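Local structure of putative prephenate dehydratase (Streptococcus mutans, 4LUB) at the interface of chains A and B. The protein is a prephenate dehydratase that converts prephenate to phenylpyruvate, releasing carbon dioxide and water, a step of L-phenylalanine biosynthesis. Coordinates in Å, arbitrary orientation; residue numbers count along the deposited sequence, not the author numbering. Chains: chain A/B, Putative prephenate dehydratase.

The interface of chains A and B. Residues chain A 208, 212, 225; chain B 205, 208-209, 212, 225.
In A:Leu208 and B:Leu208, CG lies anti to the backbone N (chi1 close to -168° in both), and each CD2 methyl reaches an isoleucine of the other chain. The two isoleucines differ: A:Ile225 has CG1 anti to its carbonyl carbon (chi1 -63°), whereas CG1 of B:Ile225 is anti to its backbone N (179°). The chain B leucine therefore meets its isoleucine end to end: CD2 of B:Leu208 is 3.8 Å from the delta-methyl CD1 of A:Ile225. It also sits 3.9 Å from the branch carbon CB of A:Ile225. In the twin contact a different branch does the touching. CD2 of A:Leu208 lies 3.5 Å from the gamma-methyl CG2 of B:Ile225, and the two side chains run nearly at right angles. The two-fold pairing is thus kept while the packing detail is not.

These residues belong to the ACT domain. In both chains helix 208-216 carries the leucines (A:Leu208 and A:Leu212, B:Leu208 and B:Leu212) and strand 222-229 the isoleucines, A:Ile225 and B:Ile225. The patch is an apolar part of the two-fold interface between the chains. It may help hold a dimer, although the structure alone does not show that this pair is the biological one.

The helices meet through their second leucines. A:Leu212 and B:Leu212 slant across each other and touch through their CD2 methyls at 3.5 Å, which is tight packing. CD2 of A:Leu212 also lies 3.9 Å from CD2 of B:Leu208, so this methyl joins both leucines of the opposing helix. B:Tyr209 meets A:Leu212 through its beta-carbon: CB packs 3.7 Å from CB of A:Leu212.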
ATOM      1  N   LEU A 208      -5.752  13.560  -1.764  1.00 16.36           N
ATOM      2  CA  LEU A 208      -6.350  12.485  -0.960  1.00 19.42           C
ATOM      3  C   LEU A 208      -7.127  12.965   0.262  1.00 17.76           C
ATOM      4  O   LEU A 208      -8.206  12.445   0.552  1.00 19.29           O
ATOM      5  CB  LEU A 208      -5.274  11.495  -0.501  1.00 18.55           C
ATOM      6  CG  LEU A 208      -5.792  10.183   0.101  1.00 19.30           C
ATOM      7  CD1 LEU A 208      -6.815   9.494  -0.818  1.00 19.29           C
ATOM      8  CD2 LEU A 208      -4.627   9.258   0.394  1.00 19.89           C
ATOM      9  N   LEU A 212     -10.913  11.779   1.721  1.00 17.62           N
ATOM     10  CA  LEU A 212     -11.148  11.375   3.106  1.00 19.94           C
ATOM     11  C   LEU A 212     -12.039  12.345   3.892  1.00 20.87           C
ATOM     12  O   LEU A 212     -12.883  11.918   4.676  1.00 25.10           O
ATOM     13  CB  LEU A 212      -9.810  11.204   3.831  1.00 19.24           C
ATOM     14  CG  LEU A 212      -9.036   9.885   3.642  1.00 24.59           C
ATOM     15  CD1 LEU A 212      -9.154   9.255   2.247  1.00 26.98           C
ATOM     16  CD2 LEU A 212      -7.597  10.075   4.042  1.00 24.56           C
ATOM     17  N   ILE A 225      -7.197   2.108   3.877  1.00 29.44           N
ATOM     18  CA  ILE A 225      -6.704   2.954   2.797  1.00 31.87           C
ATOM     19  C   ILE A 225      -5.390   2.378   2.292  1.00 35.01           C
ATOM     20  O   ILE A 225      -4.414   2.267   3.036  1.00 38.86           O
ATOM     21  CB  ILE A 225      -6.484   4.434   3.242  1.00 37.67           C
ATOM     22  CG1 ILE A 225      -7.800   5.091   3.665  1.00 41.26           C
ATOM     23  CG2 ILE A 225      -5.860   5.253   2.115  1.00 35.52           C
ATOM     24  CD1 ILE A 225      -8.131   4.962   5.136  1.00 42.28           C
TER
ATOM     25  N   PRO B 205      -8.066   3.506  11.181  1.00 57.03           N
ATOM     26  CA  PRO B 205      -7.801   4.189   9.906  1.00 53.08           C
ATOM     27  C   PRO B 205      -8.699   5.406   9.722  1.00 51.74           C
ATOM     28  O   PRO B 205      -8.373   6.319   8.962  1.00 49.62           O
ATOM     29  CB  PRO B 205      -8.100   3.121   8.848  1.00 52.57           C
ATOM     30  CG  PRO B 205      -8.021   1.823   9.550  1.00 53.02           C
ATOM     31  CD  PRO B 205      -8.299   2.061  11.008  1.00 55.16           C
ATOM     32  N   LEU B 208      -7.224   8.921   9.791  1.00 22.59           N
ATOM     33  CA  LEU B 208      -6.239   9.280   8.773  1.00 22.39           C
ATOM     34  C   LEU B 208      -6.433  10.690   8.223  1.00 22.56           C
ATOM     35  O   LEU B 208      -5.472  11.432   8.031  1.00 22.30           O
ATOM     36  CB  LEU B 208      -6.278   8.285   7.614  1.00 18.94           C
ATOM     37  CG  LEU B 208      -5.110   8.414   6.635  1.00 23.65           C
ATOM     38  CD1 LEU B 208      -3.770   8.382   7.377  1.00 23.65           C
ATOM     39  CD2 LEU B 208      -5.175   7.363   5.516  1.00 22.88           C
ATOM     40  N   TYR B 209      -7.678  11.037   7.920  1.00 20.73           N
ATOM     41  CA  TYR B 209      -7.991  12.384   7.459  1.00 22.24           C
ATOM     42  C   TYR B 209      -7.460  13.503   8.370  1.00 21.94           C
ATOM     43  O   TYR B 209      -7.028  14.538   7.876  1.00 27.23           O
ATOM     44  CB  TYR B 209      -9.499  12.524   7.257  1.00 23.13           C
ATOM     45  CG  TYR B 209     -10.285  12.830   8.498  1.00 29.61           C
ATOM     46  CD1 TYR B 209     -10.590  11.829   9.410  1.00 37.39           C
ATOM     47  CD2 TYR B 209     -10.723  14.118   8.764  1.00 32.84           C
ATOM     48  CE1 TYR B 209     -11.326  12.099  10.546  1.00 40.88           C
ATOM     49  CE2 TYR B 209     -11.453  14.403   9.905  1.00 38.29           C
ATOM     50  CZ  TYR B 209     -11.752  13.387  10.792  1.00 42.34           C
ATOM     51  OH  TYR B 209     -12.475  13.652  11.936  1.00 48.37           O
ATOM     52  N   LEU B 212      -3.682  13.694   7.588  1.00 16.49           N
ATOM     53  CA  LEU B 212      -3.470  14.364   6.307  1.00 20.41           C
ATOM     54  C   LEU B 212      -3.872  15.843   6.281  1.00 22.78           C
ATOM     55  O   LEU B 212      -3.208  16.645   5.631  1.00 23.57           O
ATOM     56  CB  LEU B 212      -4.194  13.615   5.186  1.00 23.15           C
ATOM     57  CG  LEU B 212      -3.451  12.417   4.559  1.00 29.37           C
ATOM     58  CD1 LEU B 212      -2.584  11.658   5.548  1.00 28.99           C
ATOM     59  CD2 LEU B 212      -4.410  11.491   3.837  1.00 27.44           C
ATOM     60  N   ILE B 225       1.336   7.601  -0.197  1.00 23.06           N
ATOM     61  CA  ILE B 225       0.810   6.952   0.991  1.00 27.77           C
ATOM     62  C   ILE B 225       0.651   5.461   0.757  1.00 32.77           C
ATOM     63  O   ILE B 225       0.087   5.031  -0.245  1.00 34.41           O
ATOM     64  CB  ILE B 225      -0.532   7.536   1.450  1.00 27.47           C
ATOM     65  CG1 ILE B 225      -1.029   6.774   2.682  1.00 24.40           C
ATOM     66  CG2 ILE B 225      -1.554   7.482   0.328  1.00 26.62           C
ATOM     67  CD1 ILE B 225      -1.932   7.577   3.585  1.00 20.40           C
TER